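Local coordinates for protein molinate hydrolase (Gulosibacter molinativorax, PDB 4UB9) that hydrolyses the thiocarbamate pesticide molinate, probably as a zinc-dependent member of the amidohydrolase family that acts on carbon-nitrogen bonds, at residues Pro53-Phe58 / Thr65-Thr70; Gly41-Gly46 / Gly437-Gly442; Gly172-Met177 / Phe238-Val243. All coordinates share one frame; numbering follows the deposited sequence.

Contact 1. Residues Pro53-Phe58 / Thr65-Thr70; sequences PETTVF and TKVGST
The 55-58 and 65-69 parts of hairpin strands 55-60 and 63-69 run antiparallel, with 167° between their directions and axes 4.7 Å apart. Backbone hydrogen bonds make up most of the seam. Thr-56 and Gly-68 form a hydrogen-bonded pair, in which Thr-56 N reaches Gly-68 O at 2.9 Å along a nearly straight line, 172° at the hydrogen, and Gly-68 N returns the bond to Thr-56 O. Thr-70 N carries the bonding past Thr-55 and Ser-69, donating to Glu-54 O at 2.8 Å from above the carbonyl plane. Phe-58 and Lys-66 pair as Thr-56 and Gly-68 do. At this end the ladder is disturbed: Thr-65 and Lys-66 both face Phe-58, a classic beta bulge, and Phe-58 O is gripped by three donors. Thr-65 N lies in the carbonyl plane at 2.8 Å from Phe-58 O, Lys-66 N sits on a lone pair, and Thr-65 OG1 comes from well above the plane.

One hydrogen bond joins side chains: Thr-56 OG1 and Thr-70 OG1 share it at 3.2 Å, the two side chains crossing at about a right angle, although Thr-70 is poorly ordered.

A short contact of another kind lies at the ring edge, where Thr-65 OG1, held between its own backbone N and carbonyl carbon (chi1 56°), meets Phe-58 CD2 in plane at 3.0 Å.

Apolar contact is slight across the seam itself. Val-57 CG1 and Val-67 CG2 stand 4.5 Å apart on one face; Phe-58 and Thr-56 point to the other, onto Ala-37 and Val-39.

The hairpin is thus closed by main-chain bonds, while its valine face packs on Ile-439 and Leu-43 and its hydroxyls bind at the ends of the pairing.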
loop_
_atom_site.group_PDB
_atom_site.type_symbol
_atom_site.label_atom_id
_atom_site.label_comp_id
_atom_site.label_asym_id
_atom_site.label_seq_id
_atom_site.Cartn_x
_atom_site.Cartn_y
_atom_site.Cartn_z
ATOM N N PRO A 53 -54.298 -22.672 -17.539
ATOM C CA PRO A 53 -53.985 -24.086 -17.351
ATOM C C PRO A 53 -54.157 -24.922 -18.627
ATOM O O PRO A 53 -54.688 -24.450 -19.628
ATOM C CB PRO A 53 -54.963 -24.537 -16.251
ATOM C CG PRO A 53 -55.741 -23.324 -15.834
ATOM C CD PRO A 53 -55.624 -22.353 -16.973
ATOM N N GLU A 54 -53.707 -26.163 -18.561
ATOM C CA GLU A 54 -53.953 -27.153 -19.645
ATOM C C GLU A 54 -53.545 -26.696 -21.009
ATOM O O GLU A 54 -54.311 -26.781 -21.980
ATOM C CB GLU A 54 -55.418 -27.619 -19.645
ATOM C CG GLU A 54 -55.497 -28.749 -18.671
ATOM C CD GLU A 54 -56.831 -28.966 -18.032
ATOM O OE1 GLU A 54 -57.792 -28.200 -18.278
ATOM O OE2 GLU A 54 -56.895 -29.926 -17.248
ATOM N N THR A 55 -52.368 -26.115 -21.038
ATOM C CA THR A 55 -51.899 -25.470 -22.250
ATOM C C THR A 55 -50.783 -26.277 -22.839
ATOM O O THR A 55 -50.055 -26.951 -22.147
ATOM C CB THR A 55 -51.453 -24.018 -22.006
ATOM O OG1 THR A 55 -52.476 -23.305 -21.284
ATOM C CG2 THR A 55 -51.206 -23.310 -23.319
ATOM N N THR A 56 -50.739 -26.218 -24.150
ATOM C CA THR A 56 -49.737 -26.850 -24.928
ATOM C C THR A 56 -49.051 -25.810 -25.812
ATOM O O THR A 56 -49.686 -24.953 -26.422
ATOM C CB THR A 56 -50.318 -28.016 -25.769
ATOM O OG1 THR A 56 -50.562 -29.127 -24.884
ATOM C CG2 THR A 56 -49.370 -28.454 -26.891
ATOM N N VAL A 57 -47.732 -25.934 -25.866
ATOM C CA VAL A 57 -46.899 -25.085 -26.703
ATOM C C VAL A 57 -46.177 -25.921 -27.738
ATOM O O VAL A 57 -45.544 -26.932 -27.413
ATOM C CB VAL A 57 -45.837 -24.354 -25.884
ATOM C CG1 VAL A 57 -44.962 -23.500 -26.802
ATOM C CG2 VAL A 57 -46.491 -23.517 -24.807
ATOM N N PHE A 58 -46.307 -25.518 -28.985
ATOM C CA PHE A 58 -45.778 -26.315 -30.064
ATOM C C PHE A 58 -44.728 -25.533 -30.811
ATOM O O PHE A 58 -44.979 -24.427 -31.318
ATOM C CB PHE A 58 -46.877 -26.778 -31.038
ATOM C CG PHE A 58 -46.406 -27.789 -32.045
ATOM C CD1 PHE A 58 -46.239 -29.103 -31.682
ATOM C CD2 PHE A 58 -46.182 -27.433 -33.372
ATOM C CE1 PHE A 58 -45.811 -30.051 -32.600
ATOM C CE2 PHE A 58 -45.766 -28.380 -34.304
ATOM C CZ PHE A 58 -45.570 -29.693 -33.910
ATOM N N THR A 65 -44.913 -22.273 -33.162
ATOM C CA THR A 65 -45.996 -22.276 -34.193
ATOM C C THR A 65 -47.405 -22.329 -33.609
ATOM O O THR A 65 -48.331 -21.836 -34.225
ATOM C CB THR A 65 -45.845 -23.435 -35.202
ATOM O OG1 THR A 65 -45.803 -24.677 -34.495
ATOM C CG2 THR A 65 -44.583 -23.270 -36.020
ATOM N N LYS A 66 -47.553 -22.885 -32.421
ATOM C CA LYS A 66 -48.855 -22.993 -31.810
ATOM C C LYS A 66 -48.833 -22.865 -30.309
ATOM O O LYS A 66 -48.001 -23.451 -29.638
ATOM C CB LYS A 66 -49.457 -24.360 -32.162
ATOM C CG LYS A 66 -50.440 -24.338 -33.314
ATOM C CD LYS A 66 -50.495 -25.661 -34.067
ATOM C CE LYS A 66 -51.747 -25.714 -34.939
ATOM N NZ LYS A 66 -51.411 -26.126 -36.326
ATOM N N VAL A 67 -49.821 -22.157 -29.791
ATOM C CA VAL A 67 -50.045 -22.061 -28.350
ATOM C C VAL A 67 -51.538 -22.105 -28.094
ATOM O O VAL A 67 -52.277 -21.260 -28.562
ATOM C CB VAL A 67 -49.545 -20.738 -27.756
ATOM C CG1 VAL A 67 -49.794 -20.686 -26.249
ATOM C CG2 VAL A 67 -48.081 -20.563 -28.068
ATOM N N GLY A 68 -51.986 -23.100 -27.351
ATOM C CA GLY A 68 -53.389 -23.176 -27.058
ATOM C C GLY A 68 -53.746 -24.310 -26.156
ATOM O O GLY A 68 -52.881 -24.966 -25.558
ATOM N N SER A 69 -55.043 -24.493 -26.015
ATOM C CA SER A 69 -55.558 -25.555 -25.176
ATOM C C SER A 69 -55.036 -26.890 -25.619
ATOM O O SER A 69 -54.868 -27.195 -26.804
ATOM C CB SER A 69 -57.069 -25.597 -25.154
ATOM O OG SER A 69 -57.537 -24.952 -23.984
ATOM N N THR A 70 -54.736 -27.668 -24.597
ATOM C CA THR A 70 -54.063 -28.945 -24.750
ATOM C C THR A 70 -54.795 -29.825 -25.791
ATOM O O THR A 70 -54.187 -30.384 -26.696
ATOM C CB THR A 70 -53.893 -29.607 -23.354
ATOM O OG1 THR A 70 -53.001 -30.705 -23.453
ATOM C CG2 THR A 70 -55.250 -30.040 -22.733
#

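Contact 2. Residues Gly41-Gly46 / Gly437-Gly442; sequences GTLIDG and GSIDVG
Chain directions 151° apart, taken from CA 43 to 46 and from CA 437 to 439, bring the run after strand 41-43 against an irregular loop, with Asp-45 CA 4.8 Å from Ile-439 CA. This is the small beta-rich part of an amidohydrolase, where, as in relatives, the N-terminal region meets chain returning from beyond the barrel. The backbone link is a single bond: Ile-439 N donates to Asp-45 O at 2.8 Å, with 163° at the hydrogen and the donor in the carbonyl plane.

Beside that bond the packing is apolar. Leu-43, its CG anti to the backbone N, reaches toward Ile-439 tip to tip, so that the two CD1 methyls meet at 3.6 Å. Ile-89 and Val-67 touch both side chains, and Ile-64 and Val-57 also lie on Ile-439.

Asp-45 contributes its carbon rather than its charge. With CG in the crowded position between N and the carbonyl carbon (chi1 64°), its CB lies 3.7 Å from Ile-439 O, while its OD1 accepts from Asn-47 N. Ser-438 CB presses on Asp-45 O at 3.2 Å. Next to it Gly-46 has a backbone that calls for glycine, and a CB there would in addition crowd Gly-437 O and Ser-438 CB.

Ser-438 OG is hydrogen-bonded both to Lys-443 NZ and to the carboxylate of Asp-440, whose OD2 receives it at 2.9 Å on the anti lone pair, the one facing away from OD1.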
loop_
_atom_site.group_PDB
_atom_site.type_symbol
_atom_site.label_atom_id
_atom_site.label_comp_id
_atom_site.label_asym_id
_atom_site.label_seq_id
_atom_site.Cartn_x
_atom_site.Cartn_y
_atom_site.Cartn_z
ATOM N N GLY A 41 -49.516 -28.139 -19.440
ATOM C CA GLY A 41 -49.101 -27.394 -18.239
ATOM C C GLY A 41 -49.775 -26.043 -18.119
ATOM O O GLY A 41 -50.432 -25.580 -19.045
ATOM N N THR A 42 -49.663 -25.456 -16.934
ATOM C CA THR A 42 -50.099 -24.083 -16.700
ATOM C C THR A 42 -49.112 -23.095 -17.367
ATOM O O THR A 42 -47.948 -23.017 -16.993
ATOM C CB THR A 42 -50.236 -23.802 -15.198
ATOM O OG1 THR A 42 -51.129 -24.765 -14.629
ATOM C CG2 THR A 42 -50.809 -22.400 -14.962
ATOM N N LEU A 43 -49.612 -22.353 -18.351
ATOM C CA LEU A 43 -48.805 -21.403 -19.095
ATOM C C LEU A 43 -48.733 -20.008 -18.455
ATOM O O LEU A 43 -49.766 -19.354 -18.179
ATOM C CB LEU A 43 -49.309 -21.254 -20.514
ATOM C CG LEU A 43 -48.531 -20.228 -21.377
ATOM C CD1 LEU A 43 -47.141 -20.726 -21.703
ATOM C CD2 LEU A 43 -49.271 -19.949 -22.674
ATOM N N ILE A 44 -47.495 -19.575 -18.214
ATOM C CA ILE A 44 -47.180 -18.193 -17.788
ATOM C C ILE A 44 -46.352 -17.654 -18.909
ATOM O O ILE A 44 -45.163 -17.969 -19.014
ATOM C CB ILE A 44 -46.400 -18.136 -16.478
ATOM C CG1 ILE A 44 -47.238 -18.727 -15.334
ATOM C CG2 ILE A 44 -46.024 -16.698 -16.166
ATOM C CD1 ILE A 44 -46.573 -18.747 -13.968
ATOM N N ASP A 45 -46.993 -16.928 -19.820
ATOM C CA ASP A 45 -46.395 -16.682 -21.166
ATOM C C ASP A 45 -45.440 -15.477 -21.268
ATOM O O ASP A 45 -44.783 -15.279 -22.288
ATOM C CB ASP A 45 -47.494 -16.564 -22.245
ATOM C CG ASP A 45 -48.421 -15.375 -22.036
ATOM O OD1 ASP A 45 -48.430 -14.740 -20.940
ATOM O OD2 ASP A 45 -49.155 -15.075 -22.976
ATOM N N GLY A 46 -45.432 -14.654 -20.233
ATOM C CA GLY A 46 -44.601 -13.443 -20.190
ATOM C C GLY A 46 -45.315 -12.144 -20.568
ATOM O O GLY A 46 -44.729 -11.060 -20.478
ATOM N N GLY A 437 -38.455 -13.614 -25.234
ATOM C CA GLY A 437 -38.920 -13.035 -23.967
ATOM C C GLY A 437 -40.371 -13.305 -23.631
ATOM O O GLY A 437 -40.860 -12.911 -22.574
ATOM N N SER A 438 -41.073 -13.939 -24.552
ATOM C CA SER A 438 -42.422 -14.436 -24.271
ATOM C C SER A 438 -42.751 -15.641 -25.137
ATOM O O SER A 438 -42.198 -15.837 -26.229
ATOM C CB SER A 438 -43.503 -13.354 -24.475
ATOM O OG SER A 438 -43.648 -13.027 -25.864
ATOM N N ILE A 439 -43.738 -16.376 -24.657
ATOM C CA ILE A 439 -44.299 -17.476 -25.411
ATOM C C ILE A 439 -45.464 -17.005 -26.286
ATOM O O ILE A 439 -46.555 -16.697 -25.808
ATOM C CB ILE A 439 -44.742 -18.585 -24.469
ATOM C CG1 ILE A 439 -43.483 -19.172 -23.817
ATOM C CG2 ILE A 439 -45.487 -19.653 -25.256
ATOM C CD1 ILE A 439 -43.740 -20.163 -22.704
ATOM N N ASP A 440 -45.178 -16.894 -27.569
ATOM C CA ASP A 440 -46.075 -16.265 -28.552
ATOM C C ASP A 440 -45.704 -16.806 -29.904
ATOM O O ASP A 440 -44.527 -17.009 -30.204
ATOM C CB ASP A 440 -45.921 -14.727 -28.612
ATOM C CG ASP A 440 -46.847 -13.987 -27.636
ATOM O OD1 ASP A 440 -48.077 -14.133 -27.770
ATOM O OD2 ASP A 440 -46.363 -13.271 -26.718
ATOM N N VAL A 441 -46.724 -17.041 -30.707
ATOM C CA VAL A 441 -46.539 -17.657 -31.998
ATOM C C VAL A 441 -45.602 -16.781 -32.788
ATOM O O VAL A 441 -45.760 -15.583 -32.809
ATOM C CB VAL A 441 -47.893 -17.840 -32.740
ATOM C CG1 VAL A 441 -47.671 -18.290 -34.182
ATOM C CG2 VAL A 441 -48.760 -18.853 -31.992
ATOM N N GLY A 442 -44.645 -17.386 -33.460
ATOM C CA GLY A 442 -43.687 -16.635 -34.299
ATOM C C GLY A 442 -42.360 -16.350 -33.612
ATOM O O GLY A 442 -41.348 -16.213 -34.266
#

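Contact 3. Residues Gly172-Met177 / Phe238-Val243; sequences GTLIGM and FCKIAV
The short, weakly bonded strand 174-175 lies parallel to strand 239-242 in the TIM barrel, joined to it by a beta-alpha-beta connection that includes helix 221-232. The pairing rests on Ile-175 beside Ile-241 and on two main-chain bonds: Ile-175 N to Lys-240 O at 3.0 Å, almost straight at 172°, and Ala-242 N to Ile-175 O.

Ile-175 points to the helix side. Its CB lies over Lys-240 O. CG1, anti to the carbonyl carbon (chi1 -56°), comes closer to that oxygen, at 3.5 Å, and touches both Cys-239 SG and Ile-241 CD1, which lie on the same side of it, each 3.7 Å away. CD1 then ends the side chain, which packs on Ile-228 and Tyr-231 of helix 221-232.

Leu-174 and Lys-240 point to the other face, where a zinc ion lies about 4 Å from the lysine side chain and the zinc ligand His-282 about 4 Å from that of Leu-174. Leu-174 CD2 sits tightly on Ala-242 CB at 3.5 Å. An alanine at Leu-174 would remove both methyls, and would probably loosen the packing on Ala-242 and beside His-282.

Before the pairing begins, a water bridges the strands: it donates to Thr-173 O and accepts from Lys-240 N, 2.8 Å from the latter.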
loop_
_atom_site.group_PDB
_atom_site.type_symbol
_atom_site.label_atom_id
_atom_site.label_comp_id
_atom_site.label_asym_id
_atom_site.label_seq_id
_atom_site.Cartn_x
_atom_site.Cartn_y
_atom_site.Cartn_z
ATOM N N GLY A 172 -19.658 -5.122 -25.681
ATOM C CA GLY A 172 -18.184 -5.043 -25.684
ATOM C C GLY A 172 -17.745 -4.337 -24.416
ATOM O O GLY A 172 -18.080 -4.747 -23.302
ATOM N N THR A 173 -17.075 -3.210 -24.577
ATOM C CA THR A 173 -16.610 -2.450 -23.398
ATOM C C THR A 173 -17.587 -1.357 -22.991
ATOM O O THR A 173 -18.607 -1.135 -23.608
ATOM C CB THR A 173 -15.228 -1.847 -23.615
ATOM O OG1 THR A 173 -14.704 -1.382 -22.371
ATOM C CG2 THR A 173 -15.274 -0.696 -24.609
ATOM N N LEU A 174 -17.276 -0.738 -21.885
ATOM C CA LEU A 174 -17.992 0.417 -21.384
ATOM C C LEU A 174 -17.232 1.643 -21.867
ATOM O O LEU A 174 -16.052 1.853 -21.513
ATOM C CB LEU A 174 -17.916 0.483 -19.879
ATOM C CG LEU A 174 -19.160 0.674 -19.067
ATOM C CD1 LEU A 174 -19.309 -0.608 -18.252
ATOM C CD2 LEU A 174 -18.985 1.813 -18.117
ATOM N N ILE A 175 -17.903 2.440 -22.663
ATOM C CA ILE A 175 -17.237 3.532 -23.299
ATOM C C ILE A 175 -16.802 4.517 -22.220
ATOM O O ILE A 175 -17.630 5.099 -21.527
ATOM C CB ILE A 175 -18.135 4.244 -24.313
ATOM C CG1 ILE A 175 -18.683 3.278 -25.367
ATOM C CG2 ILE A 175 -17.382 5.391 -24.967
ATOM C CD1 ILE A 175 -17.639 2.509 -26.121
ATOM N N GLY A 176 -15.486 4.756 -22.176
ATOM C CA GLY A 176 -14.898 5.742 -21.276
ATOM C C GLY A 176 -14.410 5.178 -19.958
ATOM O O GLY A 176 -14.023 5.917 -19.061
ATOM N N MET A 177 -14.467 3.857 -19.830
ATOM C CA MET A 177 -13.981 3.214 -18.608
ATOM C C MET A 177 -12.655 2.576 -18.892
ATOM O O MET A 177 -12.401 2.016 -19.964
ATOM C CB MET A 177 -14.967 2.134 -18.111
ATOM C CG MET A 177 -14.613 1.572 -16.710
ATOM S SD MET A 177 -15.638 0.189 -16.147
ATOM C CE MET A 177 -15.190 -1.104 -17.290
ATOM N N PHE A 238 -25.286 -3.641 -28.748
ATOM C CA PHE A 238 -25.746 -2.421 -28.083
ATOM C C PHE A 238 -24.529 -1.701 -27.548
ATOM O O PHE A 238 -23.407 -2.193 -27.704
ATOM C CB PHE A 238 -26.759 -2.709 -26.987
ATOM C CG PHE A 238 -26.348 -3.790 -26.051
ATOM C CD1 PHE A 238 -25.546 -3.498 -24.995
ATOM C CD2 PHE A 238 -26.791 -5.102 -26.207
ATOM C CE1 PHE A 238 -25.189 -4.469 -24.070
ATOM C CE2 PHE A 238 -26.425 -6.082 -25.306
ATOM C CZ PHE A 238 -25.622 -5.767 -24.236
ATOM N N CYS A 239 -24.725 -0.505 -26.975
ATOM C CA CYS A 239 -23.576 0.282 -26.532
ATOM C C CYS A 239 -23.831 0.844 -25.191
ATOM O O CYS A 239 -24.879 1.466 -24.954
ATOM C CB CYS A 239 -23.306 1.417 -27.515
ATOM S SG CYS A 239 -21.892 2.424 -27.051
ATOM N N LYS A 240 -22.856 0.692 -24.310
ATOM C CA LYS A 240 -23.039 1.161 -22.926
ATOM C C LYS A 240 -22.021 2.251 -22.657
ATOM O O LYS A 240 -20.828 2.063 -22.892
ATOM C CB LYS A 240 -22.883 0.030 -21.898
ATOM C CG LYS A 240 -23.127 0.496 -20.468
ATOM C CD LYS A 240 -23.459 -0.615 -19.487
ATOM C CE LYS A 240 -22.305 -1.070 -18.630
ATOM N NZ LYS A 240 -22.712 -1.482 -17.247
ATOM N N ILE A 241 -22.508 3.372 -22.157
ATOM C CA ILE A 241 -21.683 4.535 -21.968
ATOM C C ILE A 241 -21.485 4.754 -20.478
ATOM O O ILE A 241 -22.434 4.807 -19.722
ATOM C CB ILE A 241 -22.343 5.849 -22.469
ATOM C CG1 ILE A 241 -22.799 5.809 -23.916
ATOM C CG2 ILE A 241 -21.391 7.032 -22.268
ATOM C CD1 ILE A 241 -21.718 5.407 -24.848
ATOM N N ALA A 242 -20.250 5.015 -20.095
ATOM C CA ALA A 242 -19.951 5.434 -18.724
ATOM C C ALA A 242 -20.294 6.886 -18.497
ATOM O O ALA A 242 -19.443 7.734 -18.620
ATOM C CB ALA A 242 -18.483 5.235 -18.406
ATOM N N VAL A 243 -21.550 7.153 -18.190
ATOM C CA VAL A 243 -22.001 8.514 -17.987
ATOM C C VAL A 243 -21.305 9.083 -16.759
ATOM O O VAL A 243 -20.789 10.203 -16.786
ATOM C CB VAL A 243 -23.505 8.560 -17.752
ATOM C CG1 VAL A 243 -23.938 9.948 -17.290
ATOM C CG2 VAL A 243 -24.216 8.148 -19.000
HETATM O O HOH W 1 -20.564 -0.409 -25.481
#

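Contacts 1 and 2 belong to one body: their centres lie 9 Å apart, Thr-55 N probably bonds Gly-41 O, and Val-67 CG1 packs on Leu-43 CD2. Contact 3 lies on the opposite side of the chain's centre, its nearest atoms about 25 Å from contact 1 and about 14 Å from contact 2. Burial follows place: the hairpin is partly buried, whereas contacts 2 and 3 are interior. A ladder of antiparallel bonds closes the hairpin; 41-46 and 437-442, far apart in sequence, share one backbone bond and a methyl contact; and 172-177 with 238-243 combine parallel barrel bonds with side chains beside the zinc.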